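Local atomic coordinates of neutral ceramidase (Pseudomonas aeruginosa, PDB entry 2ZWS), a protein that hydrolyses the N-acyl linkage of ceramides to give sphingosine and free fatty acid, and also catalyses the reverse synthesis. Residues Arg554-Asp568 against Glu609-Ala621. Sequence-based numbering, arbitrary orientation.
Sequences RTEKTFLEVVNIGKD and EPGHYYIRHYGNA
Y614 lays its ring over V563: V563 CB sits 3.9 Å from the ring centroid in a CH-pi contact, while I565 CG2 meets the ring edge. A Y614 chi1 of 66° puts CG between backbone N and carbonyl carbon, swinging the ring across to the neighbouring strand. Further along this face Y618 OH donates to E561 OE1 (2.8 Å) from above the carboxylate plane; tyrosine suits this partly exposed place, its ring reaching along the sheet to set OH beside the carboxylate, with OE1 at the ring edge. Beneath, strands 560-566 and 611-621 pair antiparallel, with paired backbone bonds at E561-R616 and V563-Y614. On the other face V562 packs on W602 and I615 on I600 of strand 595-603, in the facing sheet of the C-terminal beta-sandwich; aliphatic side chains suit this buried interface. Just before L560, F559 O accepts hydrogen bonds from H617 ND1 (2.9 Å) and Y618 N. The R554 guanidinium lies over Y618 CB; its NH2 donates to N620 OD1 (3.0 Å) and forms a salt bridge with E631. T558 OG1 hydrogen-bonds to D579 N. F559 gives its carbonyl to strand 611-621 and its N-H to the carboxylate of D579, so one residue's backbone joins the strand pair to a magnesium ligand.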
ATOM      1  N   ARG A 554     -15.601   9.545   6.550  1.00 13.94           N
ATOM      2  CA  ARG A 554     -16.679   9.032   5.714  1.00 13.58           C
ATOM      3  C   ARG A 554     -16.361   7.619   5.178  1.00 14.20           C
ATOM      4  O   ARG A 554     -16.555   7.303   4.009  1.00 13.74           O
ATOM      5  CB  ARG A 554     -17.049  10.036   4.613  1.00 13.49           C
ATOM      6  CG  ARG A 554     -17.494  11.376   5.229  1.00 14.32           C
ATOM      7  CD  ARG A 554     -18.376  12.205   4.326  1.00 16.85           C
ATOM      8  NE  ARG A 554     -19.693  11.603   4.103  1.00 17.11           N
ATOM      9  CZ  ARG A 554     -20.713  11.669   4.956  1.00 16.02           C
ATOM     10  NH1 ARG A 554     -21.860  11.081   4.632  1.00 17.82           N
ATOM     11  NH2 ARG A 554     -20.579  12.298   6.122  1.00 16.07           N
ATOM     12  N   THR A 555     -15.850   6.807   6.096  1.00 13.83           N
ATOM     13  CA  THR A 555     -15.429   5.445   5.841  1.00 14.43           C
ATOM     14  C   THR A 555     -16.640   4.644   5.309  1.00 14.23           C
ATOM     15  O   THR A 555     -17.750   4.676   5.921  1.00 15.31           O
ATOM     16  CB  THR A 555     -14.882   4.866   7.147  1.00 14.49           C
ATOM     17  OG1 THR A 555     -13.764   5.653   7.612  1.00 16.11           O
ATOM     18  CG2 THR A 555     -14.496   3.385   7.002  1.00 15.21           C
ATOM     19  N   GLU A 556     -16.444   3.944   4.186  1.00 14.69           N
ATOM     20  CA  GLU A 556     -17.484   3.149   3.503  1.00 15.64           C
ATOM     21  C   GLU A 556     -18.607   4.015   2.943  1.00 16.16           C
ATOM     22  O   GLU A 556     -19.650   3.500   2.496  1.00 18.00           O
ATOM     23  CB  GLU A 556     -18.054   2.039   4.401  1.00 15.95           C
ATOM     24  CG  GLU A 556     -16.986   1.041   4.944  1.00 16.83           C
ATOM     25  CD  GLU A 556     -16.335   0.154   3.872  1.00 18.58           C
ATOM     26  OE1 GLU A 556     -16.893  -0.049   2.776  1.00 22.03           O
ATOM     27  OE2 GLU A 556     -15.302  -0.435   4.179  1.00 16.60           O
ATOM     28  N   LYS A 557     -18.394   5.330   3.011  1.00 15.56           N
ATOM     29  CA  LYS A 557     -19.315   6.297   2.422  0.50 16.11           C
ATOM     30  C   LYS A 557     -18.585   7.206   1.430  1.00 15.41           C
ATOM     31  O   LYS A 557     -17.572   6.786   0.839  1.00 15.13           O
ATOM     32  CB  LYS A 557     -20.074   7.055   3.516  0.50 15.92           C
ATOM     33  CG  LYS A 557     -20.912   6.114   4.415  0.50 16.75           C
ATOM     34  CD  LYS A 557     -21.512   6.870   5.598  0.50 17.63           C
ATOM     35  CE  LYS A 557     -22.833   7.530   5.218  0.50 19.52           C
ATOM     36  NZ  LYS A 557     -23.384   8.358   6.334  0.50 19.80           N
ATOM     37  N   THR A 558     -19.067   8.434   1.222  1.00 15.27           N
ATOM     38  CA  THR A 558     -18.500   9.270   0.184  1.00 14.80           C
ATOM     39  C   THR A 558     -18.686  10.754   0.455  1.00 14.68           C
ATOM     40  O   THR A 558     -19.624  11.179   1.119  1.00 14.67           O
ATOM     41  CB  THR A 558     -19.124   8.908  -1.211  1.00 15.27           C
ATOM     42  OG1 THR A 558     -18.486   9.649  -2.261  1.00 15.22           O
ATOM     43  CG2 THR A 558     -20.657   9.114  -1.215  1.00 16.00           C
ATOM     44  N   PHE A 559     -17.772  11.553  -0.059  1.00 13.56           N
ATOM     45  CA  PHE A 559     -17.934  13.009  -0.029  1.00 14.16           C
ATOM     46  C   PHE A 559     -18.763  13.529  -1.184  1.00 14.66           C
ATOM     47  O   PHE A 559     -19.111  14.724  -1.212  1.00 15.23           O
ATOM     48  CB  PHE A 559     -16.559  13.696  -0.033  1.00 14.17           C
ATOM     49  CG  PHE A 559     -15.812  13.546   1.266  1.00 14.25           C
ATOM     50  CD1 PHE A 559     -16.141  14.353   2.365  1.00 13.94           C
ATOM     51  CD2 PHE A 559     -14.823  12.571   1.424  1.00 13.78           C
ATOM     52  CE1 PHE A 559     -15.479  14.224   3.572  1.00 14.83           C
ATOM     53  CE2 PHE A 559     -14.147  12.434   2.638  1.00 13.40           C
ATOM     54  CZ  PHE A 559     -14.491  13.251   3.732  1.00 14.20           C
ATOM     55  N   LEU A 560     -19.066  12.665  -2.148  1.00 14.38           N
ATOM     56  CA  LEU A 560     -19.740  13.114  -3.356  1.00 14.55           C
ATOM     57  C   LEU A 560     -20.462  11.968  -4.039  1.00 14.91           C
ATOM     58  O   LEU A 560     -20.063  10.810  -3.971  1.00 14.39           O
ATOM     59  CB  LEU A 560     -18.755  13.751  -4.341  1.00 14.24           C
ATOM     60  CG  LEU A 560     -17.798  12.822  -5.108  1.00 12.44           C
ATOM     61  CD1 LEU A 560     -18.380  12.366  -6.467  1.00 14.92           C
ATOM     62  CD2 LEU A 560     -16.408  13.449  -5.252  1.00 13.61           C
ATOM     63  N   GLU A 561     -21.510  12.333  -4.750  1.00 15.04           N
ATOM     64  CA  GLU A 561     -22.249  11.402  -5.591  1.00 16.67           C
ATOM     65  C   GLU A 561     -22.578  12.136  -6.880  1.00 16.96           C
ATOM     66  O   GLU A 561     -22.970  13.306  -6.833  1.00 17.55           O
ATOM     67  CB  GLU A 561     -23.535  10.961  -4.886  1.00 16.97           C
ATOM     68  CG  GLU A 561     -23.313   9.894  -3.809  1.00 17.75           C
ATOM     69  CD  GLU A 561     -24.559   9.575  -2.973  1.00 20.06           C
ATOM     70  OE1 GLU A 561     -25.590  10.289  -3.091  1.00 23.28           O
ATOM     71  OE2 GLU A 561     -24.482   8.610  -2.177  1.00 24.58           O
ATOM     72  N   VAL A 562     -22.402  11.464  -8.019  1.00 17.35           N
ATOM     73  CA  VAL A 562     -22.969  11.894  -9.301  1.00 16.75           C
ATOM     74  C   VAL A 562     -24.241  11.095  -9.464  1.00 18.17           C
ATOM     75  O   VAL A 562     -24.191   9.856  -9.460  1.00 17.68           O
ATOM     76  CB  VAL A 562     -22.043  11.636 -10.494  1.00 16.87           C
ATOM     77  CG1 VAL A 562     -22.656  12.206 -11.750  1.00 17.72           C
ATOM     78  CG2 VAL A 562     -20.694  12.300 -10.267  1.00 14.87           C
ATOM     79  N   VAL A 563     -25.355  11.816  -9.603  1.00 19.32           N
ATOM     80  CA  VAL A 563     -26.679  11.207  -9.587  1.00 20.67           C
ATOM     81  C   VAL A 563     -27.379  11.380 -10.930  1.00 21.42           C
ATOM     82  O   VAL A 563     -27.500  12.505 -11.428  1.00 20.78           O
ATOM     83  CB  VAL A 563     -27.549  11.783  -8.443  1.00 20.22           C
ATOM     84  CG1 VAL A 563     -28.923  11.085  -8.401  1.00 20.14           C
ATOM     85  CG2 VAL A 563     -26.871  11.636  -7.089  1.00 21.18           C
ATOM     86  N   ASN A 564     -27.821  10.256 -11.498  1.00 22.96           N
ATOM     87  CA  ASN A 564     -28.570  10.188 -12.750  1.00 25.03           C
ATOM     88  C   ASN A 564     -30.069  10.218 -12.430  1.00 25.79           C
ATOM     89  O   ASN A 564     -30.545   9.406 -11.628  1.00 26.17           O
ATOM     90  CB  ASN A 564     -28.193   8.879 -13.472  1.00 25.71           C
ATOM     91  CG  ASN A 564     -28.861   8.712 -14.844  1.00 28.18           C
ATOM     92  OD1 ASN A 564     -29.365   9.663 -15.445  1.00 30.41           O
ATOM     93  ND2 ASN A 564     -28.825   7.487 -15.358  1.00 31.60           N
ATOM     94  N   ILE A 565     -30.799  11.165 -13.026  1.00 26.72           N
ATOM     95  CA  ILE A 565     -32.268  11.254 -12.830  1.00 28.09           C
ATOM     96  C   ILE A 565     -33.045  11.080 -14.139  1.00 29.52           C
ATOM     97  O   ILE A 565     -34.230  11.441 -14.237  1.00 29.22           O
ATOM     98  CB  ILE A 565     -32.702  12.549 -12.110  1.00 27.91           C
ATOM     99  CG1 ILE A 565     -31.998  13.767 -12.724  1.00 27.48           C
ATOM    100  CG2 ILE A 565     -32.451  12.421 -10.604  1.00 28.60           C
ATOM    101  CD1 ILE A 565     -32.468  15.108 -12.180  1.00 27.80           C
ATOM    102  N   GLY A 566     -32.364  10.546 -15.148  1.00 31.24           N
ATOM    103  CA  GLY A 566     -33.026  10.063 -16.339  1.00 33.34           C
ATOM    104  C   GLY A 566     -33.034  10.992 -17.534  1.00 35.00           C
ATOM    105  O   GLY A 566     -32.495  12.093 -17.504  1.00 34.56           O
ATOM    106  N   LYS A 567     -33.716  10.544 -18.578  1.00 36.64           N
ATOM    107  CA  LYS A 567     -33.570  11.113 -19.908  1.00 38.78           C
ATOM    108  C   LYS A 567     -34.005  12.566 -20.232  1.00 40.21           C
ATOM    109  O   LYS A 567     -33.351  13.174 -21.081  1.00 40.92           O
ATOM    110  CB  LYS A 567     -34.105  10.131 -20.961  1.00 39.19           C
ATOM    111  CG  LYS A 567     -33.280  10.083 -22.240  1.00 41.66           C
ATOM    112  CD  LYS A 567     -33.131   8.655 -22.766  1.00 38.57           C
ATOM    113  CE  LYS A 567     -32.004   7.890 -22.058  1.00 48.30           C
ATOM    114  NZ  LYS A 567     -30.629   8.300 -22.491  1.00 42.01           N
ATOM    115  N   ASP A 568     -35.028  13.190 -19.629  1.00 41.62           N
ATOM    116  CA  ASP A 568     -35.696  12.993 -18.327  1.00 43.06           C
ATOM    117  C   ASP A 568     -36.452  11.670 -18.025  1.00 43.49           C
ATOM    118  O   ASP A 568     -36.414  10.748 -18.841  1.00 44.21           O
ATOM    119  CB  ASP A 568     -36.660  14.179 -18.162  1.00 43.59           C
ATOM    120  CG  ASP A 568     -37.881  14.061 -19.062  1.00 45.08           C
ATOM    121  OD1 ASP A 568     -38.958  14.578 -18.682  1.00 47.17           O
ATOM    122  OD2 ASP A 568     -37.770  13.429 -20.139  1.00 47.08           O
ATOM    123  N   GLU A 609     -24.838   7.516 -20.269  1.00 31.26           N
ATOM    124  CA  GLU A 609     -26.130   7.751 -20.885  1.00 32.67           C
ATOM    125  C   GLU A 609     -26.392   9.248 -20.999  1.00 31.74           C
ATOM    126  O   GLU A 609     -26.147   9.989 -20.046  1.00 31.60           O
ATOM    127  CB  GLU A 609     -27.234   7.078 -20.071  1.00 33.25           C
ATOM    128  CG  GLU A 609     -27.512   5.637 -20.477  1.00 35.20           C
ATOM    129  CD  GLU A 609     -28.592   5.532 -21.554  1.00 49.65           C
ATOM    130  OE1 GLU A 609     -28.316   5.873 -22.729  1.00 39.94           O
ATOM    131  OE2 GLU A 609     -29.722   5.100 -21.220  1.00 42.75           O
ATOM    132  N   PRO A 610     -26.835   9.706 -22.184  1.00 31.21           N
ATOM    133  CA  PRO A 610     -27.427  11.037 -22.275  1.00 30.61           C
ATOM    134  C   PRO A 610     -28.583  11.162 -21.290  1.00 29.83           C
ATOM    135  O   PRO A 610     -29.262  10.173 -21.004  1.00 30.38           O
ATOM    136  CB  PRO A 610     -27.953  11.090 -23.709  1.00 30.67           C
ATOM    137  CG  PRO A 610     -27.083  10.143 -24.458  1.00 31.45           C
ATOM    138  CD  PRO A 610     -26.767   9.039 -23.499  1.00 31.33           C
ATOM    139  N   GLY A 611     -28.794  12.366 -20.761  0.50 29.28           N
ATOM    140  CA  GLY A 611     -29.866  12.603 -19.796  0.50 28.66           C
ATOM    141  C   GLY A 611     -29.530  13.693 -18.797  0.50 28.18           C
ATOM    142  O   GLY A 611     -28.651  14.518 -19.045  0.50 28.11           O
ATOM    143  N   HIS A 612     -30.241  13.694 -17.673  1.00 27.51           N
ATOM    144  CA  HIS A 612     -30.067  14.710 -16.642  1.00 26.92           C
ATOM    145  C   HIS A 612     -29.401  14.153 -15.386  1.00 25.59           C
ATOM    146  O   HIS A 612     -29.712  13.041 -14.943  1.00 25.26           O
ATOM    147  CB  HIS A 612     -31.416  15.362 -16.330  1.00 27.38           C
ATOM    148  CG  HIS A 612     -31.966  16.142 -17.486  1.00 29.09           C
ATOM    149  ND1 HIS A 612     -32.787  15.580 -18.443  1.00 31.32           N
ATOM    150  CD2 HIS A 612     -31.766  17.426 -17.869  1.00 29.80           C
ATOM    151  CE1 HIS A 612     -33.093  16.495 -19.349  1.00 31.10           C
ATOM    152  NE2 HIS A 612     -32.480  17.621 -19.027  1.00 31.36           N
ATOM    153  N   TYR A 613     -28.486  14.948 -14.830  1.00 23.62           N
ATOM    154  CA  TYR A 613     -27.658  14.544 -13.706  1.00 22.35           C
ATOM    155  C   TYR A 613     -27.546  15.686 -12.706  1.00 21.63           C
ATOM    156  O   TYR A 613     -27.759  16.850 -13.058  1.00 21.69           O
ATOM    157  CB  TYR A 613     -26.248  14.214 -14.209  1.00 22.13           C
ATOM    158  CG  TYR A 613     -26.160  12.988 -15.094  1.00 21.41           C
ATOM    159  CD1 TYR A 613     -25.767  11.762 -14.557  1.00 21.91           C
ATOM    160  CD2 TYR A 613     -26.449  13.055 -16.466  1.00 21.22           C
ATOM    161  CE1 TYR A 613     -25.674  10.626 -15.344  1.00 22.06           C
ATOM    162  CE2 TYR A 613     -26.370  11.910 -17.272  1.00 22.73           C
ATOM    163  CZ  TYR A 613     -25.977  10.697 -16.696  1.00 23.87           C
ATOM    164  OH  TYR A 613     -25.878   9.553 -17.464  1.00 24.31           O
ATOM    165  N   TYR A 614     -27.193  15.370 -11.467  1.00 21.24           N
ATOM    166  CA  TYR A 614     -26.749  16.413 -10.552  1.00 20.92           C
ATOM    167  C   TYR A 614     -25.665  15.870  -9.637  1.00 19.74           C
ATOM    168  O   TYR A 614     -25.407  14.669  -9.629  1.00 20.16           O
ATOM    169  CB  TYR A 614     -27.916  16.996  -9.754  1.00 21.70           C
ATOM    170  CG  TYR A 614     -28.600  16.059  -8.778  1.00 22.48           C
ATOM    171  CD1 TYR A 614     -29.716  15.296  -9.163  1.00 23.54           C
ATOM    172  CD2 TYR A 614     -28.176  15.976  -7.456  1.00 22.87           C
ATOM    173  CE1 TYR A 614     -30.355  14.457  -8.254  1.00 23.21           C
ATOM    174  CE2 TYR A 614     -28.821  15.162  -6.544  1.00 22.71           C
ATOM    175  CZ  TYR A 614     -29.905  14.397  -6.952  1.00 24.53           C
ATOM    176  OH  TYR A 614     -30.534  13.592  -6.035  1.00 25.22           O
ATOM    177  N   ILE A 615     -25.027  16.745  -8.876  1.00 18.91           N
ATOM    178  CA  ILE A 615     -23.967  16.315  -7.966  1.00 18.31           C
ATOM    179  C   ILE A 615     -24.374  16.625  -6.523  1.00 17.89           C
ATOM    180  O   ILE A 615     -24.835  17.730  -6.220  1.00 17.66           O
ATOM    181  CB  ILE A 615     -22.601  16.960  -8.357  1.00 17.71           C
ATOM    182  CG1 ILE A 615     -22.109  16.384  -9.698  1.00 18.50           C
ATOM    183  CG2 ILE A 615     -21.545  16.760  -7.247  1.00 17.80           C
ATOM    184  CD1 ILE A 615     -20.917  17.101 -10.312  1.00 19.97           C
ATOM    185  N   ARG A 616     -24.254  15.627  -5.651  1.00 17.54           N
ATOM    186  CA  ARG A 616     -24.506  15.786  -4.232  1.00 17.78           C
ATOM    187  C   ARG A 616     -23.191  15.750  -3.441  1.00 16.69           C
ATOM    188  O   ARG A 616     -22.298  14.917  -3.716  1.00 16.39           O
ATOM    189  CB  ARG A 616     -25.460  14.690  -3.748  1.00 18.57           C
ATOM    190  CG  ARG A 616     -25.910  14.812  -2.325  1.00 21.76           C
ATOM    191  CD  ARG A 616     -27.143  13.958  -2.068  1.00 24.74           C
ATOM    192  NE  ARG A 616     -27.511  14.014  -0.656  1.00 25.27           N
ATOM    193  CZ  ARG A 616     -28.570  13.409  -0.133  1.00 26.92           C
ATOM    194  NH1 ARG A 616     -28.816  13.515   1.164  1.00 27.42           N
ATOM    195  NH2 ARG A 616     -29.362  12.681  -0.910  1.00 28.12           N
ATOM    196  N   HIS A 617     -23.084  16.631  -2.452  1.00 16.76           N
ATOM    197  CA  HIS A 617     -21.947  16.663  -1.549  1.00 16.19           C
ATOM    198  C   HIS A 617     -22.365  16.279  -0.132  1.00 16.44           C
ATOM    199  O   HIS A 617     -23.410  16.705   0.345  1.00 16.35           O
ATOM    200  CB  HIS A 617     -21.289  18.057  -1.547  1.00 15.89           C
ATOM    201  CG  HIS A 617     -20.289  18.267  -0.455  1.00 16.53           C
ATOM    202  ND1 HIS A 617     -19.197  17.438  -0.262  1.00 13.35           N
ATOM    203  CD2 HIS A 617     -20.175  19.262   0.461  1.00 15.49           C
ATOM    204  CE1 HIS A 617     -18.484  17.895   0.755  1.00 16.54           C
ATOM    205  NE2 HIS A 617     -19.064  18.990   1.217  1.00 16.89           N
ATOM    206  N   TYR A 618     -21.553  15.445   0.512  1.00 16.31           N
ATOM    207  CA  TYR A 618     -21.705  15.105   1.928  1.00 16.08           C
ATOM    208  C   TYR A 618     -20.427  15.494   2.653  1.00 15.66           C
ATOM    209  O   TYR A 618     -19.340  15.179   2.164  1.00 15.98           O
ATOM    210  CB  TYR A 618     -21.892  13.597   2.094  1.00 17.09           C
ATOM    211  CG  TYR A 618     -23.047  12.974   1.371  1.00 17.87           C
ATOM    212  CD1 TYR A 618     -24.231  12.706   2.052  1.00 18.49           C
ATOM    213  CD2 TYR A 618     -22.965  12.609   0.030  1.00 17.15           C
ATOM    214  CE1 TYR A 618     -25.297  12.098   1.412  1.00 20.66           C
ATOM    215  CE2 TYR A 618     -24.024  11.999  -0.627  1.00 19.18           C
ATOM    216  CZ  TYR A 618     -25.198  11.758   0.080  1.00 19.61           C
ATOM    217  OH  TYR A 618     -26.276  11.141  -0.535  1.00 20.99           O
ATOM    218  N   GLY A 619     -20.543  16.159   3.800  1.00 14.35           N
ATOM    219  CA  GLY A 619     -19.391  16.549   4.617  1.00 15.31           C
ATOM    220  C   GLY A 619     -19.769  16.608   6.092  1.00 14.67           C
ATOM    221  O   GLY A 619     -20.860  16.169   6.474  1.00 17.11           O
ATOM    222  N   ASN A 620     -18.877  17.141   6.916  1.00 15.70           N
ATOM    223  CA  ASN A 620     -19.102  17.230   8.358  1.00 15.13           C
ATOM    224  C   ASN A 620     -18.473  18.501   8.873  1.00 15.96           C
ATOM    225  O   ASN A 620     -17.404  18.909   8.397  1.00 16.31           O
ATOM    226  CB  ASN A 620     -18.518  15.998   9.092  1.00 15.53           C
ATOM    227  CG  ASN A 620     -19.122  14.692   8.604  1.00 15.09           C
ATOM    228  OD1 ASN A 620     -18.704  14.167   7.566  1.00 17.19           O
ATOM    229  ND2 ASN A 620     -20.137  14.167   9.330  1.00 15.69           N
ATOM    230  N   ALA A 621     -19.137  19.136   9.835  1.00 16.39           N
ATOM    231  CA  ALA A 621     -18.649  20.391  10.401  1.00 17.05           C
ATOM    232  C   ALA A 621     -18.549  20.346  11.925  1.00 16.86           C
ATOM    233  O   ALA A 621     -19.349  19.674  12.569  1.00 19.14           O
ATOM    234  CB  ALA A 621     -19.548  21.539   9.968  1.00 17.78           C
TER
HETATM  235  O   HOH W   1     -29.900   9.519 -18.327  1.00 39.38           O